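Side-chain contacts in DNA endonuclease i-cvui (Chlorella vulgaris, PDB 5A77), which is a LAGLIDADG homing endonuclease that binds and cuts double-stranded DNA and probably takes part in the homing of its intron: residues C24-I29 and L136-K141; T89-L94 and L107-I112; P116-K119 and V123-E126. All coordinates share one frame; numbering follows the deposited sequence.

Interaction 1: C24-I29 and L136-K141; sequences CINAQI and LLTDGK. With nucleotides of chain F.
T138 brings the 136-141 loop against I25 and N26 of strand 23-31, beside the DNA backbone. Its CB bond points toward the strand, and with OG1 set between the backbone N and the carbonyl carbon (chi1 62°) the hydroxyl is turned to the phosphate of DC3 in chain F while the methyl is left to the protein. CG2 rests on the backbone O of I25 at 3.6 Å. The side chains of T138 and N26 cross at about a right angle; T138 OG1 and N26 OD1 stay 3.6 Å apart, and no hydrogen bond joins them. They share a phosphate instead. T138 OG1 donates to OP2 of DC3 at 2.7 Å, and N26 ND2 donates to O5' of the same nucleotide at 2.9 Å (N-H...O 151°), with a second, weak bond to OP2. On its other side the N26 amide is steadied by a weak bond from A27 N to OD1 (2.9 Å).

At T138 and D139 the loop bends through two successive inverse gamma turns, with a weak bond from G140 N back to T138 O (3.0 Å). G140, having no side chain, lets the backbone run close along the sugar-phosphate of DA2. K141 is modelled folding back toward D139 OD1 and T138 O, but the position of its NZ is doubtful. Just beyond the loop, R143 touches T138 and hydrogen-bonds A27 O, adding a basic group next to the strand.

With 104 Å² buried between the segments and no hydrogen bond across, the shared phosphate probably does much of the joining: uncharged donors from both meet at OP2. N26 and T138 thus grip the DNA backbone without depending on the base, whereas Q28, farther along the strand, packs on a guanine base.

Interaction 2: T89-L94 and L107-I112; sequences TTLEKL and LVLQII
L91 meets V108 and L109 where helix 84-94 faces helix 102-114, and the contact is wholly apolar. CD1 of L91 makes the closest contacts: it touches CG1 of V108 at 3.8 Å and CD2 of L109 at 3.8 Å, so one methyl group lies against two consecutive residues of the other helix. L91 and L109 lie alongside each other, running in opposite senses, and both L109 methyls rest against CB of L91, CD2 at 3.9 Å and CD1 at 4.0 Å. Against V108 the approach is different, the two side chains crossing at about a right angle. With CG1 anti to the backbone N (chi1 169°), V108 presents that methyl to L91 CD1. All three residues direct their CB toward the facing helix; the backbones come nearest at L91 and L109, CA to CA 7.7 Å.

Hydrogen bonding stays within each helix. T90 O accepts from both K93 N and L94 N, near a kink in helix 84-94, whereas I111 N and I112 N follow the regular helical pattern to L107 O and V108 O.

Further apolar contacts carry the packing down to the sheet: L91 and V108 both touch I25 of strand 23-31, and V108 also meets V43 of strand 39-50. V108 packs on L87 as well, a further link between the two helices.

Helix 84-94 closes the alpha-beta-beta-alpha-beta-beta-alpha succession of the LAGLIDADG fold, and here it lies with helix 102-114 in the hydrophobic layer that backs the antiparallel sheet, on the face turned from the DNA.

Interaction 3: P116-K119 and V123-E126; sequences PNTK and VLME. With nucleotides of chain C.
The backbones of T118 and L124 come close, CA to CA 4.6 Å, because the irregular 116-119 segment leads almost at once into helix 121-135, to which V123-E126 belong. The carbonyl of N117 is directed at this helix: its O lies 3.1 Å from CG1 of V123 and 3.3 Å from CB of V123, a polar atom against aliphatic carbon. The CB of N117 meets the same methyl group at 3.9 Å. T118 turns OG1 anti to its own N (chi1 -172°), which lays the hydroxyl beside L124, tight against CD1 at 3.0 Å and farther from CB at 3.5 Å. This is the short connection between helix 102-114 and helix 121-135, and a salt bridge from E126 to K114 spans the two helices beside it. The connection also borders the DNA. T118 packs on a phosphate, and K119, pointing its CB away from the helix, bends at chi2 and chi3 (-46° and -61°) so that its methylenes pass the phosphate of DC2 in chain C. CD lies 3.1 Å from OP1 of that nucleotide, while NZ stands 4.0 Å from OP1, where its charge would still favour the phosphate.

Interactions 1 and 2 meet through the sheet, their centres about 15 Å apart. Strand 23-31 turns N26 to the DNA and its neighbours I25 and A27 to the helices: A27 CB touches I111 CD1 at 3.6 Å, and I25 CD1 touches L91 CD2 at 3.9 Å. Interaction 3 continues the chain from helix 102-114 but lies apart, its centre about 19 Å from that of interaction 1 and about 17 Å from that of interaction 2. Interactions 1 and 3 border different DNA chains, F and C, whereas interaction 2 keeps its nearest atom about 8 Å from the nucleic acid. The T138 side chain is about 12 Å from a bound magnesium ion, consistent with DNA binding away from the metal site.

Interaction 1: C24-I29 and L136-K141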
# COMPACT_ATOMS: atom_id res chain seq x y z
N CYS B 24 2.67 -2.00 -8.73
CA CYS B 24 2.30 -2.84 -9.85
C CYS B 24 3.57 -3.22 -10.57
O CYS B 24 4.18 -2.38 -11.24
CB CYS B 24 1.34 -2.11 -10.79
SG CYS B 24 0.66 -3.13 -12.14
N ILE B 25 3.98 -4.47 -10.40
CA ILE B 25 5.09 -5.03 -11.15
C ILE B 25 4.52 -5.90 -12.26
O ILE B 25 4.00 -6.98 -11.99
CB ILE B 25 6.02 -5.85 -10.25
CG1 ILE B 25 6.41 -5.00 -9.03
CG2 ILE B 25 7.22 -6.39 -11.04
CD1 ILE B 25 7.56 -5.56 -8.25
N ASN B 26 4.60 -5.41 -13.49
CA ASN B 26 3.81 -6.00 -14.57
C ASN B 26 4.63 -6.31 -15.81
O ASN B 26 5.79 -5.90 -15.95
CB ASN B 26 2.65 -5.07 -14.93
CG ASN B 26 1.47 -5.81 -15.55
OD1 ASN B 26 1.41 -7.03 -15.51
ND2 ASN B 26 0.54 -5.06 -16.13
N ALA B 27 4.01 -7.04 -16.73
CA ALA B 27 4.60 -7.36 -18.01
C ALA B 27 3.46 -7.52 -19.00
O ALA B 27 2.65 -8.44 -18.88
CB ALA B 27 5.42 -8.62 -17.93
N GLN B 28 3.39 -6.58 -19.94
CA GLN B 28 2.34 -6.54 -20.94
C GLN B 28 2.87 -6.79 -22.34
O GLN B 28 3.99 -6.39 -22.68
CB GLN B 28 1.62 -5.19 -20.94
CG GLN B 28 1.39 -4.63 -19.57
CD GLN B 28 1.37 -3.13 -19.57
OE1 GLN B 28 2.31 -2.49 -19.08
NE2 GLN B 28 0.30 -2.54 -20.11
N ILE B 29 2.05 -7.44 -23.15
CA ILE B 29 2.30 -7.52 -24.57
C ILE B 29 1.60 -6.35 -25.27
O ILE B 29 0.37 -6.32 -25.33
CB ILE B 29 1.81 -8.85 -25.15
CG1 ILE B 29 2.53 -10.00 -24.46
CG2 ILE B 29 2.03 -8.89 -26.66
CD1 ILE B 29 1.84 -11.34 -24.60
N LEU B 136 -1.27 -13.91 -14.47
CA LEU B 136 -2.08 -14.74 -13.58
C LEU B 136 -1.93 -14.31 -12.10
O LEU B 136 -2.63 -14.83 -11.23
CB LEU B 136 -1.70 -16.22 -13.75
CG LEU B 136 -1.81 -16.78 -15.18
CD1 LEU B 136 -1.12 -18.12 -15.33
CD2 LEU B 136 -3.27 -16.87 -15.62
N LEU B 137 -1.02 -13.36 -11.82
CA LEU B 137 -0.77 -12.87 -10.47
C LEU B 137 -1.26 -11.44 -10.25
O LEU B 137 -1.85 -11.13 -9.21
CB LEU B 137 0.72 -12.94 -10.15
CG LEU B 137 1.46 -14.20 -10.60
CD1 LEU B 137 2.96 -14.07 -10.35
CD2 LEU B 137 0.88 -15.41 -9.90
N THR B 138 -0.99 -10.55 -11.20
CA THR B 138 -1.58 -9.20 -11.16
C THR B 138 -3.05 -9.33 -11.53
O THR B 138 -3.41 -9.20 -12.70
CB THR B 138 -0.89 -8.22 -12.14
OG1 THR B 138 -1.05 -8.70 -13.49
CG2 THR B 138 0.58 -8.03 -11.81
N ASP B 139 -3.89 -9.59 -10.54
CA ASP B 139 -5.23 -10.09 -10.83
C ASP B 139 -6.34 -9.05 -10.96
O ASP B 139 -7.32 -9.02 -10.20
CB ASP B 139 -5.64 -11.08 -9.77
CG ASP B 139 -4.86 -12.35 -9.85
OD1 ASP B 139 -4.82 -12.91 -10.97
OD2 ASP B 139 -4.30 -12.79 -8.81
N GLY B 140 -6.17 -8.23 -11.97
CA GLY B 140 -7.24 -7.45 -12.55
C GLY B 140 -7.16 -7.78 -14.02
O GLY B 140 -6.26 -7.29 -14.72
N LYS B 141 -8.09 -8.62 -14.48
CA LYS B 141 -7.99 -9.28 -15.78
C LYS B 141 -8.54 -8.49 -16.98
O LYS B 141 -9.33 -9.00 -17.78
CB LYS B 141 -8.65 -10.67 -15.69
CG LYS B 141 -8.07 -11.55 -14.56
CD LYS B 141 -6.57 -11.18 -14.37
CE LYS B 141 -5.67 -12.36 -14.07
NZ LYS B 141 -4.44 -11.85 -13.39
P DA F 2 -2.48 -5.01 -9.99
OP1 DA F 2 -2.85 -6.08 -9.04
OP2 DA F 2 -1.07 -4.58 -10.04
O5' DA F 2 -2.97 -5.43 -11.44
C5' DA F 2 -4.29 -5.08 -11.81
C4' DA F 2 -4.35 -4.56 -13.23
O4' DA F 2 -4.36 -3.11 -13.26
C3' DA F 2 -3.19 -4.99 -14.14
O3' DA F 2 -3.74 -5.51 -15.34
C2' DA F 2 -2.44 -3.67 -14.38
C1' DA F 2 -3.63 -2.74 -14.38
N9 DA F 2 -3.37 -1.31 -14.34
C8 DA F 2 -2.25 -0.64 -13.90
N7 DA F 2 -2.34 0.67 -14.01
C5 DA F 2 -3.60 0.86 -14.57
C6 DA F 2 -4.32 2.01 -14.95
N6 DA F 2 -3.84 3.27 -14.81
N1 DA F 2 -5.56 1.84 -15.48
C2 DA F 2 -6.03 0.61 -15.62
N3 DA F 2 -5.45 -0.54 -15.30
C4 DA F 2 -4.23 -0.35 -14.78
P DC F 3 -2.88 -6.45 -16.32
OP1 DC F 3 -3.89 -7.24 -17.06
OP2 DC F 3 -1.83 -7.14 -15.55
O5' DC F 3 -2.12 -5.41 -17.28
C5' DC F 3 -2.49 -5.25 -18.64
C4' DC F 3 -3.85 -4.59 -18.77
O4' DC F 3 -4.00 -3.56 -17.77
C3' DC F 3 -4.07 -3.90 -20.11
O3' DC F 3 -4.63 -4.83 -21.05
C2' DC F 3 -5.05 -2.78 -19.76
C1' DC F 3 -4.69 -2.44 -18.31
N1 DC F 3 -3.83 -1.20 -18.13
C2 DC F 3 -4.34 0.06 -18.48
O2 DC F 3 -5.48 0.14 -18.95
N3 DC F 3 -3.57 1.16 -18.29
C4 DC F 3 -2.34 1.04 -17.78
N4 DC F 3 -1.63 2.14 -17.60
C5 DC F 3 -1.81 -0.23 -17.41
C6 DC F 3 -2.58 -1.31 -17.60

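Interaction 2: T89-L94 and L107-I112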
# COMPACT_ATOMS: atom_id res chain seq x y z
N THR B 89 17.51 -2.69 -12.54
CA THR B 89 18.20 -2.05 -11.43
C THR B 89 17.31 -1.71 -10.23
O THR B 89 17.75 -1.74 -9.09
CB THR B 89 18.90 -0.78 -11.93
OG1 THR B 89 19.89 -1.18 -12.89
CG2 THR B 89 19.58 -0.03 -10.81
N THR B 90 16.04 -1.42 -10.48
CA THR B 90 15.15 -1.14 -9.36
C THR B 90 14.76 -2.43 -8.61
O THR B 90 14.61 -2.44 -7.39
CB THR B 90 13.88 -0.40 -9.83
OG1 THR B 90 14.27 0.83 -10.45
CG2 THR B 90 12.98 -0.10 -8.65
N LEU B 91 14.64 -3.53 -9.35
CA LEU B 91 14.12 -4.75 -8.76
C LEU B 91 15.09 -5.39 -7.77
O LEU B 91 14.66 -5.81 -6.69
CB LEU B 91 13.73 -5.72 -9.87
CG LEU B 91 12.38 -5.26 -10.44
CD1 LEU B 91 11.93 -6.08 -11.64
CD2 LEU B 91 11.32 -5.30 -9.35
N GLU B 92 16.35 -5.40 -8.12
CA GLU B 92 17.39 -5.91 -7.29
C GLU B 92 17.55 -5.12 -6.00
O GLU B 92 18.17 -5.56 -5.06
CB GLU B 92 18.71 -5.96 -8.08
CG GLU B 92 18.62 -5.72 -9.59
CD GLU B 92 19.77 -6.33 -10.39
OE1 GLU B 92 19.67 -7.51 -10.76
OE2 GLU B 92 20.78 -5.65 -10.66
N LYS B 93 17.01 -3.92 -5.95
CA LYS B 93 16.99 -3.09 -4.76
C LYS B 93 15.91 -3.58 -3.83
O LYS B 93 16.13 -3.75 -2.64
CB LYS B 93 16.78 -1.61 -5.10
CG LYS B 93 18.05 -0.87 -5.41
CD LYS B 93 17.77 0.37 -6.21
CE LYS B 93 19.04 1.00 -6.71
NZ LYS B 93 18.75 2.01 -7.76
N LEU B 94 14.73 -3.82 -4.40
CA LEU B 94 13.54 -4.18 -3.63
C LEU B 94 13.45 -5.67 -3.32
O LEU B 94 13.01 -6.05 -2.24
CB LEU B 94 12.29 -3.74 -4.40
CG LEU B 94 12.29 -2.23 -4.63
CD1 LEU B 94 11.08 -1.75 -5.41
CD2 LEU B 94 12.38 -1.53 -3.29
N LEU B 107 9.82 -13.06 -12.09
CA LEU B 107 9.40 -13.34 -13.46
C LEU B 107 9.86 -12.22 -14.39
O LEU B 107 10.50 -12.47 -15.40
CB LEU B 107 7.89 -13.54 -13.54
CG LEU B 107 7.41 -14.87 -12.94
CD1 LEU B 107 5.91 -15.06 -13.13
CD2 LEU B 107 8.17 -16.04 -13.53
N VAL B 108 9.55 -10.98 -14.02
CA VAL B 108 9.96 -9.81 -14.80
C VAL B 108 11.48 -9.73 -14.99
O VAL B 108 11.96 -9.32 -16.05
CB VAL B 108 9.44 -8.50 -14.15
CG1 VAL B 108 10.09 -7.28 -14.80
CG2 VAL B 108 7.92 -8.42 -14.28
N LEU B 109 12.25 -10.17 -14.00
CA LEU B 109 13.70 -10.24 -14.19
C LEU B 109 14.10 -11.36 -15.17
O LEU B 109 15.11 -11.22 -15.87
CB LEU B 109 14.41 -10.44 -12.86
CG LEU B 109 14.41 -9.19 -11.98
CD1 LEU B 109 15.14 -9.43 -10.67
CD2 LEU B 109 15.01 -8.00 -12.73
N GLN B 110 13.33 -12.45 -15.24
CA GLN B 110 13.58 -13.48 -16.24
C GLN B 110 13.24 -12.94 -17.63
O GLN B 110 13.88 -13.31 -18.62
CB GLN B 110 12.79 -14.77 -15.96
CG GLN B 110 13.42 -15.69 -14.91
CD GLN B 110 14.90 -15.91 -15.16
OE1 GLN B 110 15.32 -16.14 -16.28
NE2 GLN B 110 15.70 -15.83 -14.10
N ILE B 111 12.23 -12.07 -17.69
CA ILE B 111 11.88 -11.43 -18.97
C ILE B 111 12.92 -10.42 -19.43
O ILE B 111 13.22 -10.33 -20.62
CB ILE B 111 10.53 -10.71 -18.91
CG1 ILE B 111 9.40 -11.66 -18.51
CG2 ILE B 111 10.22 -10.04 -20.25
CD1 ILE B 111 8.02 -11.04 -18.64
N ILE B 112 13.45 -9.64 -18.50
CA ILE B 112 14.43 -8.62 -18.87
C ILE B 112 15.67 -9.32 -19.42
O ILE B 112 16.39 -8.76 -20.26
CB ILE B 112 14.79 -7.71 -17.68
CG1 ILE B 112 13.63 -6.74 -17.39
CG2 ILE B 112 16.05 -6.90 -17.96
CD1 ILE B 112 13.75 -6.02 -16.04

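Interaction 3: P116-K119 and V123-E126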
# COMPACT_ATOMS: atom_id res chain seq x y z
N PRO B 116 16.97 -8.11 -24.69
CA PRO B 116 17.99 -7.81 -25.70
C PRO B 116 17.92 -8.68 -26.95
O PRO B 116 18.37 -8.24 -28.02
CB PRO B 116 19.29 -8.07 -24.94
CG PRO B 116 18.95 -7.71 -23.53
CD PRO B 116 17.56 -8.23 -23.34
N ASN B 117 17.36 -9.87 -26.85
CA ASN B 117 17.35 -10.78 -27.98
C ASN B 117 15.97 -10.95 -28.60
O ASN B 117 15.72 -11.90 -29.34
CB ASN B 117 17.92 -12.13 -27.56
CG ASN B 117 19.24 -11.99 -26.82
OD1 ASN B 117 20.02 -11.07 -27.09
ND2 ASN B 117 19.48 -12.88 -25.86
N THR B 118 15.07 -10.01 -28.32
CA THR B 118 13.67 -10.22 -28.67
C THR B 118 13.39 -9.98 -30.17
O THR B 118 12.24 -10.04 -30.61
CB THR B 118 12.74 -9.32 -27.83
OG1 THR B 118 11.39 -9.70 -28.09
CG2 THR B 118 12.91 -7.87 -28.24
N LYS B 119 14.43 -9.73 -30.95
CA LYS B 119 14.26 -9.66 -32.40
C LYS B 119 14.15 -11.07 -33.01
O LYS B 119 13.59 -11.25 -34.09
CB LYS B 119 15.40 -8.86 -33.04
CG LYS B 119 14.95 -7.52 -33.65
CD LYS B 119 13.67 -7.72 -34.48
CE LYS B 119 13.93 -8.72 -35.64
NZ LYS B 119 12.83 -8.96 -36.63
N VAL B 123 12.50 -16.05 -29.41
CA VAL B 123 12.89 -15.39 -28.17
C VAL B 123 11.79 -14.44 -27.72
O VAL B 123 11.51 -14.32 -26.53
CB VAL B 123 14.21 -14.61 -28.31
CG1 VAL B 123 14.38 -13.61 -27.14
CG2 VAL B 123 15.39 -15.57 -28.43
N LEU B 124 11.16 -13.78 -28.68
CA LEU B 124 9.99 -12.98 -28.36
C LEU B 124 8.88 -13.89 -27.80
O LEU B 124 8.09 -13.48 -26.94
CB LEU B 124 9.49 -12.21 -29.58
CG LEU B 124 8.25 -11.35 -29.36
CD1 LEU B 124 8.45 -10.36 -28.23
CD2 LEU B 124 7.84 -10.63 -30.63
N MET B 125 8.85 -15.13 -28.27
CA MET B 125 7.82 -16.06 -27.85
C MET B 125 7.99 -16.56 -26.42
O MET B 125 7.00 -16.65 -25.69
CB MET B 125 7.76 -17.26 -28.79
CG MET B 125 6.50 -18.05 -28.60
SD MET B 125 5.07 -17.10 -29.14
CE MET B 125 3.96 -17.40 -27.76
N GLU B 126 9.21 -16.88 -26.01
CA GLU B 126 9.44 -17.25 -24.62
C GLU B 126 9.12 -16.05 -23.71
O GLU B 126 8.68 -16.21 -22.58
CB GLU B 126 10.88 -17.75 -24.38
CG GLU B 126 11.57 -18.32 -25.61
CD GLU B 126 13.04 -18.71 -25.40
OE1 GLU B 126 13.78 -18.00 -24.68
OE2 GLU B 126 13.49 -19.71 -26.02
P DC C 2 12.45 -4.05 -35.42
OP1 DC C 2 13.37 -5.05 -36.00
OP2 DC C 2 11.01 -4.35 -35.25
O5' DC C 2 13.09 -3.59 -34.03
C5' DC C 2 12.30 -2.94 -33.04
C4' DC C 2 13.15 -2.03 -32.19
O4' DC C 2 13.10 -0.69 -32.74
C3' DC C 2 12.72 -1.92 -30.73
O3' DC C 2 13.83 -2.07 -29.83
C2' DC C 2 12.08 -0.53 -30.61
C1' DC C 2 12.72 0.25 -31.76
N1 DC C 2 11.76 1.22 -32.36
C2 DC C 2 11.85 2.56 -32.02
O2 DC C 2 12.76 2.93 -31.26
N3 DC C 2 10.95 3.43 -32.55
C4 DC C 2 9.98 2.99 -33.36
N4 DC C 2 9.12 3.89 -33.86
C5 DC C 2 9.87 1.62 -33.70
C6 DC C 2 10.75 0.77 -33.17